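Periplasmic protein TorT (Vibrio parahaemolyticus, PDB 3O1I) probably binds trimethylamine N-oxide or a related solute in the periplasm and helps a partner sensor kinase signal its presence. Local coordinates at residues Pro89-Val94 and Val257-His262; Ala10-Leu15 and Tyr25-Glu30; Asn80-Val85 and Ser104-Gly109; Ala31-Val36 and Gln252-Val257. All blocks are in the same frame, centred on the assembly; numbering follows the deposited sequence.

How the contacts relate
The four contacts lie in the lobe built on the five-stranded parallel sheet. Contacts 1 and 2 are buried strand-to-helix packings on that sheet: contact 1 sets an aromatic ring of strand 90-92 against helix 249-263, and contact 2 sets a methionine of helix 18-32 beside a tyrosine of strand 7-12. Contact 4 brings those two helices together nearer the surface, where amide and charged groups mix with a valine shared with the segments of contact 1. Contact 3 stands about 19 Å from contact 2 and 21 Å from contact 4, centre to centre; it is a buried pair of leucines beside outermost strand 107-110, with the chain of an exposed lysine alongside.

Contact 1 (Pro89-Val94 and Val257-His262); sequences PVFATV and VMQAAH
A helix packed on a parallel sheet joins Phe91 of strand 90-92 to Gln259 and Ala260 of helix 249-263. Strand 90-92 and helix 257-262 run roughly antiparallel (158°), their axes approaching to 8.9 Å. Phe91 carries the contact: with CG anti to its carbonyl carbon (chi1 -76°), the ring reaches from the sheet to the helix and presents one face to Ala260. The methyl CB of Ala260 lies 3.6 Å from the centroid of the Phe91 ring, close to the normal, in a CH-pi contact. Gln259 comes to the same ring obliquely, its CB on the side of Ala260 and 3.4 Å from Phe91 CD2; its amide oxygen OE1 lies at the ring edge, in plane, 3.7 Å from that same CD2, while the amide itself is turned 62° from the ring. NE2 of Gln259 looks to another part of the chain, making weak hydrogen bonds to the carbonyls of Glu270 and Lys271. Phe91 also packs on Ile68 and Lys108 of the flanking strands. The helix comes from late in the sequence to cover a sheet made early in it, as in type I periplasmic binding proteins, whose chain returns to its first lobe.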
# COMPACT_ATOMS: atom_id res chain seq x y z
N PRO D 89 1.08 9.75 -40.24
CA PRO D 89 -0.14 10.55 -40.25
C PRO D 89 -0.92 10.22 -39.00
O PRO D 89 -1.22 9.05 -38.73
CB PRO D 89 -0.85 10.07 -41.51
CG PRO D 89 -0.50 8.61 -41.52
CD PRO D 89 0.97 8.62 -41.19
N VAL D 90 -1.25 11.25 -38.22
CA VAL D 90 -1.99 11.05 -36.98
C VAL D 90 -3.48 11.33 -37.15
O VAL D 90 -3.88 12.16 -37.97
CB VAL D 90 -1.45 11.95 -35.85
CG1 VAL D 90 0.05 11.75 -35.69
CG2 VAL D 90 -1.75 13.40 -36.14
N PHE D 91 -4.28 10.61 -36.38
CA PHE D 91 -5.73 10.75 -36.40
C PHE D 91 -6.21 10.98 -34.97
O PHE D 91 -6.13 10.07 -34.14
CB PHE D 91 -6.41 9.48 -36.95
CG PHE D 91 -6.32 9.33 -38.44
CD1 PHE D 91 -5.18 8.79 -39.04
CD2 PHE D 91 -7.38 9.72 -39.25
CE1 PHE D 91 -5.10 8.65 -40.42
CE2 PHE D 91 -7.31 9.59 -40.63
CZ PHE D 91 -6.17 9.05 -41.22
N ALA D 92 -6.68 12.19 -34.66
CA ALA D 92 -7.18 12.49 -33.32
C ALA D 92 -8.41 11.60 -33.09
O ALA D 92 -9.30 11.54 -33.94
CB ALA D 92 -7.55 13.97 -33.20
N THR D 93 -8.46 10.91 -31.95
CA THR D 93 -9.57 10.00 -31.66
C THR D 93 -10.69 10.58 -30.82
O THR D 93 -11.86 10.34 -31.13
CB THR D 93 -9.12 8.74 -30.93
OG1 THR D 93 -7.90 8.26 -31.50
CG2 THR D 93 -10.20 7.65 -31.04
N VAL D 94 -10.37 11.29 -29.75
CA VAL D 94 -11.42 11.83 -28.90
C VAL D 94 -11.11 13.18 -28.33
O VAL D 94 -12.00 13.89 -27.89
CB VAL D 94 -11.76 10.89 -27.74
CG1 VAL D 94 -12.79 11.51 -26.85
CG2 VAL D 94 -12.26 9.56 -28.26
N VAL D 257 -10.94 4.52 -36.46
CA VAL D 257 -10.37 3.39 -37.16
C VAL D 257 -10.56 3.60 -38.66
O VAL D 257 -9.61 3.59 -39.44
CB VAL D 257 -11.06 2.07 -36.79
CG1 VAL D 257 -10.65 0.98 -37.75
CG2 VAL D 257 -10.71 1.69 -35.37
N MET D 258 -11.82 3.78 -39.05
CA MET D 258 -12.18 3.98 -40.44
C MET D 258 -11.36 5.11 -41.05
O MET D 258 -10.75 4.95 -42.09
CB MET D 258 -13.67 4.31 -40.56
CG MET D 258 -14.11 4.63 -41.98
SD MET D 258 -15.21 6.05 -42.00
CE MET D 258 -14.02 7.44 -42.00
N GLN D 259 -11.36 6.26 -40.38
CA GLN D 259 -10.61 7.41 -40.88
C GLN D 259 -9.20 7.04 -41.35
O GLN D 259 -8.82 7.33 -42.49
CB GLN D 259 -10.49 8.50 -39.81
CG GLN D 259 -11.79 9.20 -39.45
CD GLN D 259 -11.53 10.58 -38.87
OE1 GLN D 259 -10.69 10.75 -37.99
NE2 GLN D 259 -12.25 11.58 -39.37
N ALA D 260 -8.41 6.40 -40.48
CA ALA D 260 -7.06 6.02 -40.84
C ALA D 260 -7.03 4.88 -41.86
O ALA D 260 -6.21 4.88 -42.77
CB ALA D 260 -6.27 5.63 -39.60
N ALA D 261 -7.93 3.92 -41.70
CA ALA D 261 -7.98 2.79 -42.63
C ALA D 261 -8.31 3.23 -44.06
O ALA D 261 -7.95 2.56 -45.03
CB ALA D 261 -9.00 1.76 -42.15
N HIS D 262 -8.98 4.37 -44.18
CA HIS D 262 -9.36 4.93 -45.48
C HIS D 262 -8.22 5.76 -46.06
O HIS D 262 -7.89 5.64 -47.23
CB HIS D 262 -10.62 5.80 -45.33
CG HIS D 262 -11.90 5.04 -45.52
ND1 HIS D 262 -12.08 3.75 -45.08
CD2 HIS D 262 -13.06 5.40 -46.11
CE1 HIS D 262 -13.30 3.35 -45.38
NE2 HIS D 262 -13.92 4.33 -46.01

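Contact 2 (Ala10-Leu15 and Tyr25-Glu30); sequences AIYPHL and YGMVSE
Met27 reaches from helix 18-32 to Tyr12 and Ala10 of strand 7-12, and its sulfur makes most of the contact. SD sits beside the Tyr12 ring near its plane, 4.8 Å from the centroid and 79° off the normal, a Met-aromatic contact of the edge kind. The nearest ring atom is CE1 of Tyr12, 3.4 Å from Met27 SD; the phenol OH of Tyr12 is almost as near to that sulfur, at 3.5 Å. On the strand, Ala10 CB touches both the sulfur and the terminal methyl, lying 3.7 Å from Met27 SD and 3.8 Å from Met27 CE. Met27 runs straight from CA to SD (chi2 -179°), and the bend at chi3 then turns the methyl away from the Tyr12 ring, toward Thr93, still alongside Ala10 CB.

The two segments open the beta-alpha-beta unit formed by strand 7-12, helix 18-32 and strand 37-42, the first such unit of a Rossmann-like lobe. Around this first shell, Asn24 ND2 holds the tyrosine by a hydrogen bond to OH, and Trp20 meets the Tyr12 ring with the planes at about 40°. Val257 of helix 249-263 packs on Met27 near its CA. On the helix itself, Tyr25 O accepts from both the backbone N of Ser29 and its hydroxyl; Ser29 OG donates over 2.8 Å to Tyr25 O while lying over the centre of the Tyr25 ring. That ring meets Tyr299 edge to face, and further along the strand's loop Leu15 packs on a basic side chain from a chain of another protein.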
# COMPACT_ATOMS: atom_id res chain seq x y z
N ALA D 10 -3.39 2.69 -31.92
CA ALA D 10 -4.26 3.56 -31.12
C ALA D 10 -3.67 3.86 -29.74
O ALA D 10 -3.39 2.96 -28.94
CB ALA D 10 -5.65 2.92 -30.97
N ILE D 11 -3.50 5.15 -29.46
CA ILE D 11 -2.92 5.61 -28.21
C ILE D 11 -3.90 6.37 -27.31
O ILE D 11 -4.11 7.57 -27.47
CB ILE D 11 -1.68 6.52 -28.49
CG1 ILE D 11 -0.66 5.74 -29.31
CG2 ILE D 11 -1.04 7.00 -27.19
CD1 ILE D 11 -0.40 4.33 -28.78
N TYR D 12 -4.49 5.65 -26.36
CA TYR D 12 -5.44 6.25 -25.42
C TYR D 12 -4.72 7.00 -24.31
O TYR D 12 -3.49 6.94 -24.19
CB TYR D 12 -6.28 5.18 -24.75
CG TYR D 12 -6.94 4.18 -25.66
CD1 TYR D 12 -7.05 4.40 -27.04
CD2 TYR D 12 -7.53 3.04 -25.12
CE1 TYR D 12 -7.75 3.50 -27.85
CE2 TYR D 12 -8.22 2.14 -25.92
CZ TYR D 12 -8.34 2.39 -27.28
OH TYR D 12 -9.07 1.51 -28.03
N PRO D 13 -5.46 7.74 -23.49
CA PRO D 13 -4.83 8.47 -22.38
C PRO D 13 -4.87 7.55 -21.15
O PRO D 13 -4.17 7.76 -20.17
CB PRO D 13 -5.72 9.70 -22.24
CG PRO D 13 -7.07 9.15 -22.56
CD PRO D 13 -6.82 8.25 -23.75
N HIS D 14 -5.72 6.52 -21.26
CA HIS D 14 -5.91 5.48 -20.24
C HIS D 14 -7.02 4.53 -20.68
O HIS D 14 -7.54 4.64 -21.77
CB HIS D 14 -6.34 6.09 -18.90
CG HIS D 14 -7.72 6.65 -18.93
ND1 HIS D 14 -7.98 8.00 -19.05
CD2 HIS D 14 -8.93 6.04 -18.88
CE1 HIS D 14 -9.29 8.20 -19.09
NE2 HIS D 14 -9.88 7.03 -18.98
N LEU D 15 -7.37 3.59 -19.82
CA LEU D 15 -8.44 2.66 -20.11
C LEU D 15 -9.11 2.29 -18.80
O LEU D 15 -9.20 1.12 -18.42
CB LEU D 15 -7.92 1.41 -20.82
CG LEU D 15 -8.98 0.62 -21.62
CD1 LEU D 15 -9.37 1.40 -22.86
CD2 LEU D 15 -8.45 -0.74 -22.04
N TYR D 25 -14.13 -0.70 -27.64
CA TYR D 25 -14.99 -1.61 -28.41
C TYR D 25 -15.16 -1.07 -29.83
O TYR D 25 -15.31 -1.82 -30.80
CB TYR D 25 -16.36 -1.72 -27.74
CG TYR D 25 -17.22 -2.87 -28.20
CD1 TYR D 25 -16.83 -4.18 -27.98
CD2 TYR D 25 -18.45 -2.64 -28.85
CE1 TYR D 25 -17.63 -5.25 -28.38
CE2 TYR D 25 -19.26 -3.72 -29.25
CZ TYR D 25 -18.84 -5.02 -29.01
OH TYR D 25 -19.60 -6.11 -29.39
N GLY D 26 -15.13 0.26 -29.92
CA GLY D 26 -15.31 0.94 -31.19
C GLY D 26 -14.18 0.78 -32.18
O GLY D 26 -14.43 0.61 -33.38
N MET D 27 -12.95 0.86 -31.70
CA MET D 27 -11.78 0.70 -32.55
C MET D 27 -11.53 -0.78 -32.76
O MET D 27 -11.15 -1.21 -33.84
CB MET D 27 -10.57 1.35 -31.90
CG MET D 27 -10.78 2.82 -31.65
SD MET D 27 -9.34 3.56 -30.91
CE MET D 27 -8.81 4.70 -32.21
N VAL D 28 -11.76 -1.56 -31.71
CA VAL D 28 -11.56 -2.99 -31.78
C VAL D 28 -12.48 -3.62 -32.81
O VAL D 28 -12.03 -4.21 -33.78
CB VAL D 28 -11.82 -3.66 -30.45
CG1 VAL D 28 -11.83 -5.17 -30.61
CG2 VAL D 28 -10.77 -3.25 -29.46
N SER D 29 -13.78 -3.49 -32.58
CA SER D 29 -14.77 -4.06 -33.48
C SER D 29 -14.66 -3.52 -34.91
O SER D 29 -14.93 -4.24 -35.87
CB SER D 29 -16.17 -3.81 -32.94
OG SER D 29 -16.27 -4.30 -31.61
N GLU D 30 -14.27 -2.26 -35.04
CA GLU D 30 -14.13 -1.63 -36.36
C GLU D 30 -12.76 -1.95 -36.97
O GLU D 30 -12.40 -1.43 -38.03
CB GLU D 30 -14.30 -0.11 -36.24
CG GLU D 30 -14.33 0.62 -37.58
CD GLU D 30 -15.53 0.22 -38.43
OE1 GLU D 30 -15.74 -1.00 -38.63
OE2 GLU D 30 -16.25 1.12 -38.90

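Contact 3 (Asn80-Val85 and Ser104-Gly109); sequences NLKSWV and STLLKG
Beside the outermost strand of the five-stranded parallel sheet, Leu106, just ahead of strand 107-110, packs against Leu81 and Lys82 where the short helix 82-85 begins. The helix leads into strand 90-92, and strand 107-110 follows it in the chain and lies next to it in the sheet, so the contact joins the start of helix 82-85 to the approach of the edge strand in this alpha/beta layer. Leu106 is the shared partner, and its CD1 methyl does most of the touching: it lies 3.4 Å from Leu81 CG, 3.6 Å from Leu81 CD2 and 3.5 Å from Lys82 CB. The two leucines slide past each other in opposite directions, while Lys82 crosses Leu106 at about a right angle and meets its second methyl, CD2, through CG at 4.0 Å. Leu81 turns toward Leu106 with CG anti to the backbone N (chi1 174°). The lysine takes part through its backbone N, CB and CG; the rest of the extended chain leads its amino group away from the leucine, toward solvent.

Beyond these atoms, Leu81 also rests on Val90 of strand 90-92 and on Leu99 of a loop. Gln103 OE1 accepts a hydrogen bond from Lys82 N, tying the start of the helix to the loop just before Leu106. Leu81 O in turn accepts from the backbone N of both Trp84 and Val85. Within 104-109, Lys108 folds back to donate from NZ to Thr105 O over 2.6 Å, with the donor tilted 34° from the carbonyl plane.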
# COMPACT_ATOMS: atom_id res chain seq x y z
N ASN D 80 5.74 19.27 -31.46
CA ASN D 80 6.67 18.14 -31.42
C ASN D 80 6.20 16.81 -31.98
O ASN D 80 7.01 15.91 -32.16
CB ASN D 80 7.11 17.90 -29.98
CG ASN D 80 7.45 19.19 -29.25
OD1 ASN D 80 8.48 19.82 -29.53
ND2 ASN D 80 6.58 19.59 -28.33
N LEU D 81 4.91 16.66 -32.25
CA LEU D 81 4.38 15.40 -32.75
C LEU D 81 5.30 14.63 -33.72
O LEU D 81 5.63 13.46 -33.48
CB LEU D 81 3.02 15.63 -33.42
CG LEU D 81 2.41 14.42 -34.13
CD1 LEU D 81 2.31 13.26 -33.16
CD2 LEU D 81 1.03 14.76 -34.67
N LYS D 82 5.69 15.28 -34.81
CA LYS D 82 6.55 14.66 -35.81
C LYS D 82 7.81 14.13 -35.14
O LYS D 82 8.31 13.05 -35.47
CB LYS D 82 6.89 15.70 -36.89
CG LYS D 82 7.54 15.13 -38.16
CD LYS D 82 7.79 16.23 -39.19
CE LYS D 82 8.65 15.75 -40.35
NZ LYS D 82 8.91 16.86 -41.30
N SER D 83 8.30 14.91 -34.18
CA SER D 83 9.50 14.61 -33.41
C SER D 83 9.39 13.30 -32.61
O SER D 83 10.35 12.86 -32.00
CB SER D 83 9.79 15.79 -32.46
OG SER D 83 10.84 15.52 -31.56
N TRP D 84 8.20 12.69 -32.61
CA TRP D 84 8.00 11.43 -31.90
C TRP D 84 7.48 10.36 -32.86
O TRP D 84 7.59 9.16 -32.58
CB TRP D 84 6.99 11.58 -30.74
CG TRP D 84 7.36 12.59 -29.70
CD1 TRP D 84 7.08 13.93 -29.70
CD2 TRP D 84 8.12 12.35 -28.50
NE1 TRP D 84 7.61 14.54 -28.59
CE2 TRP D 84 8.25 13.59 -27.83
CE3 TRP D 84 8.70 11.21 -27.93
CZ2 TRP D 84 8.94 13.73 -26.62
CZ3 TRP D 84 9.39 11.34 -26.72
CH2 TRP D 84 9.50 12.59 -26.08
N VAL D 85 6.92 10.79 -33.99
CA VAL D 85 6.37 9.83 -34.94
C VAL D 85 6.92 9.96 -36.37
O VAL D 85 6.92 8.99 -37.13
CB VAL D 85 4.83 9.92 -35.00
CG1 VAL D 85 4.25 8.57 -35.35
CG2 VAL D 85 4.29 10.38 -33.67
N SER D 104 1.04 20.25 -37.73
CA SER D 104 -0.28 19.99 -38.31
C SER D 104 -0.20 19.18 -39.59
O SER D 104 -1.11 18.42 -39.92
CB SER D 104 -0.99 21.31 -38.60
OG SER D 104 -2.28 21.06 -39.13
N THR D 105 0.91 19.34 -40.31
CA THR D 105 1.15 18.65 -41.56
C THR D 105 1.00 17.13 -41.43
O THR D 105 1.06 16.40 -42.42
CB THR D 105 2.56 18.96 -42.06
OG1 THR D 105 2.80 20.37 -41.96
CG2 THR D 105 2.73 18.52 -43.51
N LEU D 106 0.81 16.67 -40.20
CA LEU D 106 0.69 15.25 -39.92
C LEU D 106 -0.76 14.79 -39.79
O LEU D 106 -1.11 13.69 -40.23
CB LEU D 106 1.45 14.94 -38.63
CG LEU D 106 2.92 15.37 -38.64
CD1 LEU D 106 3.40 15.59 -37.22
CD2 LEU D 106 3.76 14.34 -39.37
N LEU D 107 -1.59 15.64 -39.20
CA LEU D 107 -3.00 15.33 -39.00
C LEU D 107 -3.70 15.19 -40.33
O LEU D 107 -3.72 16.11 -41.14
CB LEU D 107 -3.65 16.42 -38.15
CG LEU D 107 -5.12 16.27 -37.75
CD1 LEU D 107 -5.40 14.86 -37.27
CD2 LEU D 107 -5.44 17.30 -36.66
N LYS D 108 -4.29 14.02 -40.57
CA LYS D 108 -4.98 13.75 -41.82
C LYS D 108 -6.49 13.63 -41.62
O LYS D 108 -7.27 13.80 -42.55
CB LYS D 108 -4.44 12.46 -42.44
CG LYS D 108 -2.91 12.42 -42.58
CD LYS D 108 -2.38 13.60 -43.39
CE LYS D 108 -0.85 13.62 -43.41
NZ LYS D 108 -0.31 14.89 -43.97
N GLY D 109 -6.88 13.31 -40.39
CA GLY D 109 -8.29 13.16 -40.04
C GLY D 109 -8.47 13.21 -38.53
O GLY D 109 -7.57 12.83 -37.78

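Contact 4 (Ala31-Val36 and Gln252-Val257); sequences AEKQGV and QGRLSV
Two flat groups carry this contact: the guanidinium of Arg254 is met obliquely by Lys33 NZ, and the amide of Gln34 meets Val257 through NE2. Lys33 NZ lies 3.5 Å from Arg254 NH1 and 3.9 Å from Arg254 NH2. Both groups are donors, so the two cations are merely neighbours, a probably unfavourable approach that nearby acidic groups may partly offset. Glu30 OE1 makes a long, weak ion pair with Arg254 NH1, and Glu32 OE1 stands 6.1 Å from that same Arg254 NH1. Lys33 reaches this position through a bend at chi3 (-63°), whereas Arg254 is extended from CG to NE.

At the Gln34 amide, NE2 lies 4.0 Å from CG1 of Val257. These two side chains slide past each other in opposite directions. Here the end of helix 18-32, and the turn leading from it to strand 37-42 in the first beta-alpha-beta unit, abut helix 249-263; both helices pack on the same parallel sheet. Val257 turns CG1 anti to its backbone N, which brings that methyl 4.3 Å from Ala31 N. Gln34 also touches Met258, Ala261 and His262 of the same helix, and its backbone O accepts a weak hydrogen bond from Arg265 NH2. Val36 N returns to Ala31 O by a weak hydrogen bond, wrapping the chain around Gly35.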
# COMPACT_ATOMS: atom_id res chain seq x y z
N ALA D 31 -12.01 -2.83 -36.31
CA ALA D 31 -10.70 -3.24 -36.78
C ALA D 31 -10.77 -4.63 -37.40
O ALA D 31 -9.99 -4.96 -38.30
CB ALA D 31 -9.69 -3.22 -35.63
N GLU D 32 -11.71 -5.45 -36.93
CA GLU D 32 -11.87 -6.79 -37.47
C GLU D 32 -12.89 -6.69 -38.61
O GLU D 32 -13.05 -7.62 -39.39
CB GLU D 32 -12.35 -7.76 -36.39
CG GLU D 32 -13.70 -7.40 -35.79
CD GLU D 32 -14.87 -7.74 -36.71
OE1 GLU D 32 -15.98 -7.24 -36.45
OE2 GLU D 32 -14.68 -8.50 -37.68
N LYS D 33 -13.58 -5.55 -38.68
CA LYS D 33 -14.58 -5.32 -39.71
C LYS D 33 -13.93 -4.63 -40.91
O LYS D 33 -14.56 -4.44 -41.94
CB LYS D 33 -15.72 -4.46 -39.17
CG LYS D 33 -16.92 -4.35 -40.09
CD LYS D 33 -18.09 -3.68 -39.39
CE LYS D 33 -18.57 -4.49 -38.19
NZ LYS D 33 -19.69 -3.84 -37.45
N GLN D 34 -12.66 -4.26 -40.74
CA GLN D 34 -11.89 -3.63 -41.81
C GLN D 34 -10.58 -4.42 -41.94
O GLN D 34 -9.66 -4.00 -42.65
CB GLN D 34 -11.59 -2.17 -41.49
CG GLN D 34 -12.77 -1.24 -41.71
CD GLN D 34 -12.35 0.21 -41.88
OE1 GLN D 34 -11.52 0.53 -42.73
NE2 GLN D 34 -12.92 1.09 -41.06
N GLY D 35 -10.53 -5.55 -41.24
CA GLY D 35 -9.37 -6.44 -41.27
C GLY D 35 -8.00 -5.82 -41.06
O GLY D 35 -7.00 -6.44 -41.42
N VAL D 36 -7.94 -4.63 -40.47
CA VAL D 36 -6.66 -3.96 -40.24
C VAL D 36 -5.87 -4.57 -39.08
O VAL D 36 -6.32 -5.50 -38.41
CB VAL D 36 -6.84 -2.45 -39.95
CG1 VAL D 36 -7.67 -1.80 -41.05
CG2 VAL D 36 -7.48 -2.24 -38.59
N GLN D 252 -17.73 6.46 -31.82
CA GLN D 252 -16.69 7.48 -31.89
C GLN D 252 -15.36 6.79 -32.12
O GLN D 252 -14.42 7.38 -32.65
CB GLN D 252 -16.65 8.31 -30.61
CG GLN D 252 -16.21 9.74 -30.87
CD GLN D 252 -16.47 10.67 -29.70
OE1 GLN D 252 -17.51 10.58 -29.05
NE2 GLN D 252 -15.54 11.58 -29.44
N GLY D 253 -15.31 5.52 -31.74
CA GLY D 253 -14.10 4.74 -31.93
C GLY D 253 -14.02 4.27 -33.36
O GLY D 253 -13.04 4.53 -34.06
N ARG D 254 -15.07 3.58 -33.81
CA ARG D 254 -15.15 3.06 -35.17
C ARG D 254 -14.75 4.16 -36.14
O ARG D 254 -13.99 3.94 -37.08
CB ARG D 254 -16.58 2.60 -35.48
CG ARG D 254 -17.04 1.38 -34.69
CD ARG D 254 -18.56 1.17 -34.84
NE ARG D 254 -19.05 -0.02 -34.15
CZ ARG D 254 -18.75 -1.27 -34.51
NH1 ARG D 254 -17.96 -1.49 -35.56
NH2 ARG D 254 -19.25 -2.30 -33.84
N LEU D 255 -15.27 5.36 -35.90
CA LEU D 255 -14.96 6.49 -36.75
C LEU D 255 -13.45 6.69 -36.96
O LEU D 255 -12.99 6.80 -38.10
CB LEU D 255 -15.60 7.75 -36.16
CG LEU D 255 -15.30 9.14 -36.74
CD1 LEU D 255 -15.15 9.07 -38.25
CD2 LEU D 255 -16.43 10.10 -36.33
N SER D 256 -12.68 6.71 -35.87
CA SER D 256 -11.22 6.89 -35.96
C SER D 256 -10.54 5.76 -36.72
O SER D 256 -9.65 6.01 -37.53
CB SER D 256 -10.61 7.01 -34.57
OG SER D 256 -10.16 8.34 -34.34
N VAL D 257 -10.94 4.52 -36.46
CA VAL D 257 -10.37 3.39 -37.16
C VAL D 257 -10.56 3.60 -38.66
O VAL D 257 -9.61 3.59 -39.44
CB VAL D 257 -11.06 2.07 -36.79
CG1 VAL D 257 -10.65 0.98 -37.75
CG2 VAL D 257 -10.71 1.69 -35.37